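Local coordinates for NTD biosynthesis operon protein NtdA (Bacillus subtilis subsp. subtilis, PDB 4K2M) that catalyses the reversible pyridoxal phosphate-dependent transamination of 3-dehydro-glucose 6-phosphate with glutamate to give kanosamine 6-phosphate, a step toward the antibiotic neotrehalosadiamine, at residues L23-Q28 against L47-I53; Q4-S10 against E31-E35; Y60-I66 against T422-R428. All coordinates share one frame; numbering follows the deposited sequence.

From the N terminus, strand 7-9 leads through helix 13-24 to strand 32-34, and interaction 2 closes that loop by pairing the two strands in parallel. Interaction 1 starts at the end of the same helix and reaches past the second strand to the loop between helices 41-46 and 53-57, so interactions 1 and 2 cross along the chain. They also touch: L47 CD1 lies 3.6 Å from I9 CD1, and L23 packs on L32. Interaction 3 follows in series. It spans more than 350 residues, joining the loop after helix 53-57 to the start of helix 423-441, and so ties the N-terminal domain to the aminotransferase part of the chain.

Interaction 1: L23-Q28 against L47-I53; sequences LKGDVQ and LKEKIDI
Within the N-terminal domain, the turn leaving helix 13-24 is pinned to the loop between helices 41-46 and 53-57 by the amide of Q28, which grips the backbone of I51 from both ends. I51 N gives Q28 OE1 a nearly straight bond of 2.7 Å (170°), and Q28 NE2 returns one of 3.0 Å to I51 O, lying in the carbonyl plane on a lone pair. The same NE2 donates to G25 O, somewhat out of the amide plane, so both its N-H groups are used and the amide's rotation is fixed. I51 O accepts a second hydrogen bond, from K50 NZ above the carbonyl plane, while the bent K50 chain lies against D26 O. The last turn of helix 13-24 and the N terminus of helix 53-57, which D52 caps, share one water: it donates to L23 O and accepts from I53 N. A second water bridges Q28 OE1 and E49 O. Beside these polar groups, L23 CB packs on I53 CD1 at 3.8 Å, and L23 CD2 meets L47 CD2 at 4.1 Å, the two leucines crossing at about a right angle. F317 of helix 312-329 touches both L23 and I53.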
loop_
_atom_site.group_PDB
_atom_site.type_symbol
_atom_site.label_atom_id
_atom_site.label_comp_id
_atom_site.label_asym_id
_atom_site.label_seq_id
_atom_site.Cartn_x
_atom_site.Cartn_y
_atom_site.Cartn_z
ATOM N N LEU A 23 -16.120 31.881 -17.422
ATOM C CA LEU A 23 -16.007 31.022 -18.588
ATOM C C LEU A 23 -17.374 30.824 -19.228
ATOM O O LEU A 23 -17.469 30.352 -20.364
ATOM C CB LEU A 23 -15.339 29.686 -18.232
ATOM C CG LEU A 23 -13.852 29.781 -17.876
ATOM C CD1 LEU A 23 -13.229 28.405 -17.640
ATOM C CD2 LEU A 23 -13.058 30.545 -18.965
ATOM N N LYS A 24 -18.424 31.232 -18.521
ATOM C CA LYS A 24 -19.757 31.272 -19.113
ATOM C C LYS A 24 -19.945 32.541 -19.939
ATOM O O LYS A 24 -20.839 32.613 -20.786
ATOM C CB LYS A 24 -20.831 31.222 -18.034
ATOM C CG LYS A 24 -21.111 29.827 -17.474
ATOM C CD LYS A 24 -22.166 29.928 -16.365
ATOM C CE LYS A 24 -22.495 28.570 -15.780
ATOM N NZ LYS A 24 -23.491 28.718 -14.676
ATOM N N GLY A 25 -19.094 33.535 -19.702
ATOM C CA GLY A 25 -19.222 34.824 -20.377
ATOM C C GLY A 25 -18.482 34.930 -21.701
ATOM O O GLY A 25 -17.718 34.036 -22.073
ATOM N N ASP A 26 -18.696 36.039 -22.406
ATOM C CA ASP A 26 -18.104 36.255 -23.734
ATOM C C ASP A 26 -16.637 36.681 -23.719
ATOM O O ASP A 26 -15.853 36.256 -24.570
ATOM C CB ASP A 26 -18.897 37.316 -24.500
ATOM C CG ASP A 26 -20.265 36.834 -24.922
ATOM O OD1 ASP A 26 -20.405 35.630 -25.227
ATOM O OD2 ASP A 26 -21.199 37.665 -24.952
ATOM N N VAL A 27 -16.270 37.543 -22.779
ATOM C CA VAL A 27 -14.894 38.035 -22.715
ATOM C C VAL A 27 -14.089 37.191 -21.747
ATOM O O VAL A 27 -14.386 37.145 -20.552
ATOM C CB VAL A 27 -14.831 39.503 -22.266
ATOM C CG1 VAL A 27 -13.386 39.962 -22.195
ATOM C CG2 VAL A 27 -15.623 40.377 -23.234
ATOM N N GLN A 28 -13.091 36.502 -22.280
ATOM C CA GLN A 28 -12.218 35.664 -21.472
ATOM C C GLN A 28 -10.817 36.059 -21.875
ATOM O O GLN A 28 -10.247 35.488 -22.803
ATOM C CB GLN A 28 -12.470 34.182 -21.779
ATOM C CG GLN A 28 -13.902 33.723 -21.460
ATOM C CD GLN A 28 -14.230 32.352 -22.022
ATOM O OE1 GLN A 28 -13.336 31.590 -22.408
ATOM N NE2 GLN A 28 -15.525 32.035 -22.085
ATOM N N LEU A 47 -6.998 27.324 -22.224
ATOM C CA LEU A 47 -7.358 28.732 -22.099
ATOM C C LEU A 47 -6.651 29.645 -23.094
ATOM O O LEU A 47 -6.747 30.869 -22.991
ATOM C CB LEU A 47 -7.094 29.218 -20.672
ATOM C CG LEU A 47 -8.042 28.608 -19.649
ATOM C CD1 LEU A 47 -7.774 29.167 -18.268
ATOM C CD2 LEU A 47 -9.487 28.874 -20.065
ATOM N N LYS A 48 -5.941 29.062 -24.053
ATOM C CA LYS A 48 -5.271 29.872 -25.067
ATOM C C LYS A 48 -6.308 30.622 -25.896
ATOM O O LYS A 48 -6.048 31.719 -26.400
ATOM C CB LYS A 48 -4.388 29.008 -25.972
ATOM C CG LYS A 48 -2.983 28.744 -25.416
ATOM C CD LYS A 48 -2.155 27.927 -26.395
ATOM C CE LYS A 48 -0.686 27.916 -25.992
ATOM N NZ LYS A 48 -0.484 27.359 -24.625
ATOM N N GLU A 49 -7.490 30.026 -26.025
ATOM C CA GLU A 49 -8.566 30.638 -26.790
ATOM C C GLU A 49 -9.813 30.754 -25.936
ATOM O O GLU A 49 -9.933 30.097 -24.906
ATOM C CB GLU A 49 -8.874 29.823 -28.049
ATOM C CG GLU A 49 -7.680 29.593 -28.980
ATOM C CD GLU A 49 -7.216 30.861 -29.686
ATOM O OE1 GLU A 49 -7.894 31.907 -29.563
ATOM O OE2 GLU A 49 -6.169 30.809 -30.367
ATOM N N LYS A 50 -10.735 31.604 -26.363
ATOM C CA LYS A 50 -12.031 31.734 -25.712
ATOM C C LYS A 50 -12.738 30.377 -25.715
ATOM O O LYS A 50 -12.727 29.674 -26.725
ATOM C CB LYS A 50 -12.853 32.789 -26.463
ATOM C CG LYS A 50 -14.330 32.525 -26.530
ATOM C CD LYS A 50 -15.058 33.599 -25.799
ATOM C CE LYS A 50 -16.563 33.411 -25.887
ATOM N NZ LYS A 50 -16.993 32.141 -25.243
ATOM N N ILE A 51 -13.319 30.014 -24.573
ATOM C CA ILE A 51 -13.899 28.692 -24.339
ATOM C C ILE A 51 -15.426 28.720 -24.398
ATOM O O ILE A 51 -16.046 29.620 -23.842
ATOM C CB ILE A 51 -13.469 28.180 -22.927
ATOM C CG1 ILE A 51 -12.016 27.708 -22.960
ATOM C CG2 ILE A 51 -14.397 27.081 -22.413
ATOM C CD1 ILE A 51 -11.693 26.848 -24.154
ATOM N N ASP A 52 -16.034 27.750 -25.087
ATOM C CA ASP A 52 -17.454 27.464 -24.877
ATOM C C ASP A 52 -17.448 26.186 -24.061
ATOM O O ASP A 52 -16.976 25.166 -24.551
ATOM C CB ASP A 52 -18.179 27.193 -26.198
ATOM C CG ASP A 52 -19.637 26.782 -25.980
ATOM O OD1 ASP A 52 -19.947 25.565 -26.026
ATOM O OD2 ASP A 52 -20.473 27.682 -25.733
ATOM N N ILE A 53 -17.907 26.244 -22.817
ATOM C CA ILE A 53 -17.691 25.100 -21.926
ATOM C C ILE A 53 -18.302 23.834 -22.486
ATOM O O ILE A 53 -17.630 22.793 -22.529
ATOM C CB ILE A 53 -18.209 25.341 -20.511
ATOM C CG1 ILE A 53 -17.379 26.424 -19.839
ATOM C CG2 ILE A 53 -18.109 24.029 -19.658
ATOM C CD1 ILE A 53 -18.070 27.034 -18.646
HETATM O O HOH W 1 -19.010 28.809 -21.948
HETATM O O HOH W 2 -10.545 31.240 -22.341
#

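Interaction 2: Q4-S10 against E31-E35; sequences QKQVKIS and ELVIE. With EDO (1,2-ethanediol), chain H.
An ethanediol molecule, probably from the crystallisation liquor, spans the N-terminal end of this strand pair: its O1 is 2.5 Å from E31 OE1, to which it donates, and its O2 makes a weak bond to Q4 OE1. The pair itself is the two-stranded parallel sheet of a beta-alpha-beta unit, in which helix 13-24 connects strand 7-9 to strand 32-34. Four backbone bonds alternate along it. V7 N donates to E31 O at 2.7 Å, V33 N to V7 O, I9 N to V33 O at 2.8 Å, and E35 N to I9 O.

V7, I9, L32 and I34 point to the face on which helix 13-24 packs. V7 and L32 lie side by side there, with L32 CD2 3.7 Å from V7 CB, and I9 CD1 reaches both L32 CB and I34 CG1. Helix residues S18 and H22 touch V7, L19 touches I9, and L23 touches L32. K8 and V33 point to the other face, again side by side, K8 CE packing on V33 CB. The folded lysine chain turns K8 NZ to within 2.5 Å of Q6 OE1, so short that the exact geometry is doubtful.

Beside the ethanediol, Q4 CG packs against E31 CB at 3.6 Å, while Q4 NE2 bonds to K5 O. A chi1 of 70° and a bend at chi2 bring the E31 carboxylate to the diol, and E31 OE2 accepts from G29 N. Beyond the last backbone bond, the extended E35 chain runs over I9 O and brings its carboxylate alongside S10, with E35 OE1 3.3 Å from S10 CB.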
loop_
_atom_site.group_PDB
_atom_site.type_symbol
_atom_site.label_atom_id
_atom_site.label_comp_id
_atom_site.label_asym_id
_atom_site.label_seq_id
_atom_site.Cartn_x
_atom_site.Cartn_y
_atom_site.Cartn_z
ATOM N N GLN A 4 -9.959 46.450 -13.707
ATOM C CA GLN A 4 -10.412 45.073 -13.855
ATOM C C GLN A 4 -9.888 44.220 -12.701
ATOM O O GLN A 4 -8.682 44.160 -12.477
ATOM C CB GLN A 4 -9.900 44.501 -15.183
ATOM C CG GLN A 4 -10.178 43.017 -15.369
ATOM C CD GLN A 4 -11.658 42.707 -15.437
ATOM O OE1 GLN A 4 -12.413 43.393 -16.124
ATOM N NE2 GLN A 4 -12.086 41.675 -14.711
ATOM N N LYS A 5 -10.785 43.560 -11.969
ATOM C CA LYS A 5 -10.336 42.570 -10.994
ATOM C C LYS A 5 -9.782 41.361 -11.719
ATOM O O LYS A 5 -10.370 40.893 -12.705
ATOM C CB LYS A 5 -11.476 42.129 -10.084
ATOM C CG LYS A 5 -11.930 43.187 -9.107
ATOM C CD LYS A 5 -12.983 42.602 -8.178
ATOM C CE LYS A 5 -13.582 43.664 -7.275
ATOM N NZ LYS A 5 -14.845 43.198 -6.641
ATOM N N GLN A 6 -8.651 40.855 -11.233
ATOM C CA GLN A 6 -8.056 39.646 -11.789
ATOM C C GLN A 6 -8.819 38.432 -11.276
ATOM O O GLN A 6 -9.359 38.450 -10.167
ATOM C CB GLN A 6 -6.575 39.557 -11.414
ATOM C CG GLN A 6 -5.753 40.732 -11.966
ATOM C CD GLN A 6 -4.344 40.803 -11.388
ATOM O OE1 GLN A 6 -3.921 39.918 -10.642
ATOM N NE2 GLN A 6 -3.614 41.864 -11.726
ATOM N N VAL A 7 -8.882 37.392 -12.102
ATOM C CA VAL A 7 -9.466 36.128 -11.688
ATOM C C VAL A 7 -8.313 35.163 -11.527
ATOM O O VAL A 7 -7.783 34.655 -12.511
ATOM C CB VAL A 7 -10.457 35.603 -12.742
ATOM C CG1 VAL A 7 -11.082 34.275 -12.292
ATOM C CG2 VAL A 7 -11.540 36.640 -13.002
ATOM N N LYS A 8 -7.892 34.937 -10.284
ATOM C CA LYS A 8 -6.769 34.043 -10.028
ATOM C C LYS A 8 -7.260 32.616 -10.194
ATOM O O LYS A 8 -8.157 32.180 -9.459
ATOM C CB LYS A 8 -6.245 34.227 -8.604
ATOM C CG LYS A 8 -5.693 35.618 -8.312
ATOM C CD LYS A 8 -4.340 35.795 -8.974
ATOM C CE LYS A 8 -4.226 37.150 -9.650
ATOM N NZ LYS A 8 -4.205 38.315 -8.706
ATOM N N ILE A 9 -6.686 31.888 -11.146
ATOM C CA ILE A 9 -7.039 30.480 -11.301
ATOM C C ILE A 9 -6.082 29.616 -10.492
ATOM O O ILE A 9 -4.963 29.339 -10.928
ATOM C CB ILE A 9 -7.044 30.045 -12.767
ATOM C CG1 ILE A 9 -8.043 30.891 -13.556
ATOM C CG2 ILE A 9 -7.394 28.571 -12.887
ATOM C CD1 ILE A 9 -7.927 30.733 -15.061
ATOM N N SER A 10 -6.529 29.205 -9.306
ATOM C CA SER A 10 -5.741 28.335 -8.437
ATOM C C SER A 10 -6.216 26.901 -8.582
ATOM O O SER A 10 -5.516 25.957 -8.190
ATOM C CB SER A 10 -5.924 28.748 -6.990
ATOM O OG SER A 10 -7.295 28.697 -6.659
ATOM N N GLU A 31 -7.472 38.974 -17.861
ATOM C CA GLU A 31 -7.857 39.060 -16.460
ATOM C C GLU A 31 -7.849 37.673 -15.820
ATOM O O GLU A 31 -7.828 37.552 -14.586
ATOM C CB GLU A 31 -9.234 39.713 -16.306
ATOM C CG GLU A 31 -10.411 38.865 -16.794
ATOM C CD GLU A 31 -10.555 38.827 -18.315
ATOM O OE1 GLU A 31 -9.927 39.656 -19.019
ATOM O OE2 GLU A 31 -11.310 37.957 -18.807
ATOM N N LEU A 32 -7.857 36.641 -16.663
ATOM C CA LEU A 32 -7.794 35.258 -16.197
ATOM C C LEU A 32 -6.335 34.872 -16.020
ATOM O O LEU A 32 -5.629 34.644 -17.001
ATOM C CB LEU A 32 -8.440 34.316 -17.218
ATOM C CG LEU A 32 -9.929 34.524 -17.491
ATOM C CD1 LEU A 32 -10.451 33.519 -18.519
ATOM C CD2 LEU A 32 -10.719 34.423 -16.196
ATOM N N VAL A 33 -5.892 34.789 -14.768
ATOM C CA VAL A 33 -4.475 34.562 -14.475
ATOM C C VAL A 33 -4.275 33.134 -13.981
ATOM O O VAL A 33 -4.763 32.785 -12.916
ATOM C CB VAL A 33 -3.968 35.547 -13.410
ATOM C CG1 VAL A 33 -2.498 35.282 -13.086
ATOM C CG2 VAL A 33 -4.156 36.977 -13.879
ATOM N N ILE A 34 -3.572 32.317 -14.763
ATOM C CA ILE A 34 -3.313 30.931 -14.370
ATOM C C ILE A 34 -2.160 30.877 -13.377
ATOM O O ILE A 34 -1.031 31.223 -13.720
ATOM C CB ILE A 34 -2.931 30.070 -15.582
ATOM C CG1 ILE A 34 -4.049 30.088 -16.628
ATOM C CG2 ILE A 34 -2.659 28.642 -15.137
ATOM C CD1 ILE A 34 -3.720 29.320 -17.922
ATOM N N GLU A 35 -2.424 30.443 -12.148
ATOM C CA GLU A 35 -1.335 30.311 -11.189
ATOM C C GLU A 35 -0.342 29.256 -11.654
ATOM O O GLU A 35 -0.723 28.202 -12.192
ATOM C CB GLU A 35 -1.862 29.999 -9.790
ATOM C CG GLU A 35 -2.751 31.114 -9.241
ATOM C CD GLU A 35 -3.174 30.879 -7.805
ATOM O OE1 GLU A 35 -2.835 29.806 -7.248
ATOM O OE2 GLU A 35 -3.846 31.771 -7.240
HETATM C C1 EDO H . -10.445 42.699 -20.120
HETATM O O1 EDO H . -10.026 42.180 -18.857
HETATM C C2 EDO H . -11.436 43.838 -19.896
HETATM O O2 EDO H . -10.966 44.670 -18.835
#

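Interaction 3: Y60-I66 against T422-R428; sequences YQKNREI and TLEEQDR
This is a largely polar contact between domains: the loop after helix 53-57, in the N-terminal domain, reverses in a type I beta turn from Q61 to R64 and wraps the start of helix 423-441 in the aminotransferase part. E424 is its hub. R64 grips E424 OE2 side-on in a salt bridge, with NE at 2.8 Å and NH2 at 3.0 Å both reaching that one oxygen. The oxygen lies in the guanidinium plane, and the NE bond uses its anti lone pair; the carboxylate is turned 73° from the guanidinium. On E424 OE1, Q61 N lands from above the carboxylate plane with an almost straight bond of 3.0 Å. E424 CG stands between its own N and carbonyl carbon (chi1 62°), tucking CB and CG against Q61 O. A water donates to E424 OE2 and accepts from Q61 NE2.

The helix starts with a capping box, in which E425 N donates to T422 OG1 and T422 N to E425 OE1. R64 NH2 adds a weak bond to T422 OG1, and R76 holds the E425 carboxylate. The Y60 ring lays one face on L423, a CH-pi contact with CB 4.0 Å from the ring centroid, and its hydroxyl donates to D427 OD2 over a very short 2.5 Å. R325 of helix 312-329 pairs with D427 OD1. I66 packs against E424, E425 and R428: its CD1 lies over one face of the R64 guanidinium, offset toward the rim, its CG2 meets R428 CD at 3.7 Å, and its O sits over a face of the R428 guanidinium without a hydrogen bond, while R428 NE donates to F373 O.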
loop_
_atom_site.group_PDB
_atom_site.type_symbol
_atom_site.label_atom_id
_atom_site.label_comp_id
_atom_site.label_asym_id
_atom_site.label_seq_id
_atom_site.Cartn_x
_atom_site.Cartn_y
_atom_site.Cartn_z
ATOM N N TYR A 60 -20.076 18.357 -26.082
ATOM C CA TYR A 60 -21.517 18.092 -25.971
ATOM C C TYR A 60 -22.069 17.597 -27.311
ATOM O O TYR A 60 -21.906 18.260 -28.342
ATOM C CB TYR A 60 -22.240 19.391 -25.584
ATOM C CG TYR A 60 -23.699 19.258 -25.157
ATOM C CD1 TYR A 60 -24.259 18.022 -24.843
ATOM C CD2 TYR A 60 -24.509 20.376 -25.081
ATOM C CE1 TYR A 60 -25.594 17.915 -24.453
ATOM C CE2 TYR A 60 -25.843 20.288 -24.692
ATOM C CZ TYR A 60 -26.378 19.058 -24.370
ATOM O OH TYR A 60 -27.706 18.985 -23.972
ATOM N N GLN A 61 -22.689 16.422 -27.301
ATOM C CA GLN A 61 -23.357 15.901 -28.495
ATOM C C GLN A 61 -24.781 15.594 -28.077
ATOM O O GLN A 61 -25.080 14.469 -27.703
ATOM C CB GLN A 61 -22.721 14.596 -28.961
ATOM C CG GLN A 61 -21.254 14.616 -29.332
ATOM C CD GLN A 61 -20.790 13.241 -29.793
ATOM O OE1 GLN A 61 -21.268 12.726 -30.815
ATOM N NE2 GLN A 61 -19.893 12.615 -29.017
ATOM N N LYS A 62 -25.649 16.597 -28.126
ATOM C CA LYS A 62 -27.011 16.450 -27.616
ATOM C C LYS A 62 -27.768 15.345 -28.352
ATOM O O LYS A 62 -28.624 14.667 -27.782
ATOM C CB LYS A 62 -27.757 17.783 -27.736
ATOM C CG LYS A 62 -29.197 17.716 -27.250
ATOM C CD LYS A 62 -29.804 19.089 -26.997
ATOM C CE LYS A 62 -30.521 19.643 -28.224
ATOM N NZ LYS A 62 -29.595 20.316 -29.179
ATOM N N ASN A 63 -27.432 15.165 -29.623
ATOM C CA ASN A 63 -28.104 14.184 -30.472
ATOM C C ASN A 63 -27.504 12.785 -30.429
ATOM O O ASN A 63 -27.878 11.930 -31.230
ATOM C CB ASN A 63 -28.116 14.661 -31.930
ATOM C CG ASN A 63 -26.715 14.968 -32.460
ATOM O OD1 ASN A 63 -25.863 15.506 -31.740
ATOM N ND2 ASN A 63 -26.489 14.670 -33.743
ATOM N N ARG A 64 -26.570 12.536 -29.517
ATOM C CA ARG A 64 -25.998 11.202 -29.438
ATOM C C ARG A 64 -26.950 10.380 -28.588
ATOM O O ARG A 64 -27.273 10.765 -27.458
ATOM C CB ARG A 64 -24.597 11.232 -28.823
ATOM C CG ARG A 64 -23.933 9.873 -28.756
ATOM C CD ARG A 64 -22.485 9.979 -28.304
ATOM N NE ARG A 64 -22.351 10.368 -26.899
ATOM C CZ ARG A 64 -22.236 9.504 -25.895
ATOM N NH1 ARG A 64 -22.266 8.193 -26.142
ATOM N NH2 ARG A 64 -22.105 9.950 -24.644
ATOM N N GLU A 65 -27.432 9.270 -29.132
ATOM C CA GLU A 65 -28.392 8.475 -28.391
ATOM C C GLU A 65 -27.726 7.822 -27.196
ATOM O O GLU A 65 -26.655 7.217 -27.310
ATOM C CB GLU A 65 -29.045 7.405 -29.258
ATOM C CG GLU A 65 -30.193 6.708 -28.527
ATOM C CD GLU A 65 -30.963 5.754 -29.413
ATOM O OE1 GLU A 65 -30.323 4.892 -30.062
ATOM O OE2 GLU A 65 -32.210 5.876 -29.449
ATOM N N ILE A 66 -28.379 7.954 -26.052
ATOM C CA ILE A 66 -27.900 7.358 -24.824
ATOM C C ILE A 66 -28.951 6.342 -24.392
ATOM O O ILE A 66 -30.100 6.722 -24.166
ATOM C CB ILE A 66 -27.782 8.424 -23.729
ATOM C CG1 ILE A 66 -26.862 9.568 -24.183
ATOM C CG2 ILE A 66 -27.292 7.791 -22.436
ATOM C CD1 ILE A 66 -25.489 9.104 -24.612
ATOM N N THR A 422 -20.491 12.827 -19.780
ATOM C CA THR A 422 -20.911 13.689 -20.887
ATOM C C THR A 422 -22.186 14.420 -20.525
ATOM O O THR A 422 -22.979 13.945 -19.710
ATOM C CB THR A 422 -21.111 12.921 -22.215
ATOM O OG1 THR A 422 -22.173 11.971 -22.071
ATOM C CG2 THR A 422 -19.844 12.198 -22.625
ATOM N N LEU A 423 -22.397 15.580 -21.135
ATOM C CA LEU A 423 -23.607 16.340 -20.848
ATOM C C LEU A 423 -24.835 15.648 -21.422
ATOM O O LEU A 423 -25.923 15.745 -20.862
ATOM C CB LEU A 423 -23.496 17.754 -21.393
ATOM C CG LEU A 423 -22.318 18.551 -20.867
ATOM C CD1 LEU A 423 -22.371 19.975 -21.436
ATOM C CD2 LEU A 423 -22.321 18.586 -19.352
ATOM N N GLU A 424 -24.667 14.932 -22.528
ATOM C CA GLU A 424 -25.793 14.182 -23.077
ATOM C C GLU A 424 -26.231 13.018 -22.171
ATOM O O GLU A 424 -27.423 12.728 -22.054
ATOM C CB GLU A 424 -25.518 13.718 -24.518
ATOM C CG GLU A 424 -24.334 12.767 -24.693
ATOM C CD GLU A 424 -23.038 13.491 -25.071
ATOM O OE1 GLU A 424 -22.925 14.709 -24.810
ATOM O OE2 GLU A 424 -22.131 12.831 -25.626
ATOM N N GLU A 425 -25.284 12.365 -21.502
ATOM C CA GLU A 425 -25.665 11.415 -20.456
ATOM C C GLU A 425 -26.368 12.131 -19.310
ATOM O O GLU A 425 -27.356 11.634 -18.761
ATOM C CB GLU A 425 -24.442 10.702 -19.905
ATOM C CG GLU A 425 -23.840 9.650 -20.803
ATOM C CD GLU A 425 -22.471 9.223 -20.299
ATOM O OE1 GLU A 425 -21.514 10.029 -20.387
ATOM O OE2 GLU A 425 -22.353 8.086 -19.804
ATOM N N GLN A 426 -25.835 13.287 -18.913
ATOM C CA GLN A 426 -26.454 14.035 -17.831
ATOM C C GLN A 426 -27.889 14.436 -18.198
ATOM O O GLN A 426 -28.782 14.368 -17.346
ATOM C CB GLN A 426 -25.627 15.264 -17.444
ATOM C CG GLN A 426 -26.148 15.940 -16.191
ATOM C CD GLN A 426 -25.376 17.190 -15.847
ATOM O OE1 GLN A 426 -25.094 18.010 -16.714
ATOM N NE2 GLN A 426 -25.017 17.337 -14.577
ATOM N N ASP A 427 -28.109 14.825 -19.457
ATOM C CA ASP A 427 -29.469 15.102 -19.945
ATOM C C ASP A 427 -30.404 13.934 -19.661
ATOM O O ASP A 427 -31.535 14.127 -19.202
ATOM C CB ASP A 427 -29.483 15.376 -21.465
ATOM C CG ASP A 427 -28.796 16.677 -21.846
ATOM O OD1 ASP A 427 -28.599 17.540 -20.959
ATOM O OD2 ASP A 427 -28.474 16.833 -23.051
ATOM N N ARG A 428 -29.945 12.718 -19.939
ATOM C CA ARG A 428 -30.793 11.555 -19.743
ATOM C C ARG A 428 -31.075 11.286 -18.270
ATOM O O ARG A 428 -32.200 10.923 -17.896
ATOM C CB ARG A 428 -30.194 10.308 -20.406
ATOM C CG ARG A 428 -31.154 9.109 -20.347
ATOM C CD ARG A 428 -30.768 7.989 -21.291
ATOM N NE ARG A 428 -31.747 6.900 -21.281
ATOM C CZ ARG A 428 -32.819 6.846 -22.069
ATOM N NH1 ARG A 428 -33.061 7.821 -22.936
ATOM N NH2 ARG A 428 -33.649 5.815 -21.993
HETATM O O HOH W 3 -19.775 13.762 -26.271
HETATM O O HOH W 4 -29.431 15.221 -24.956
#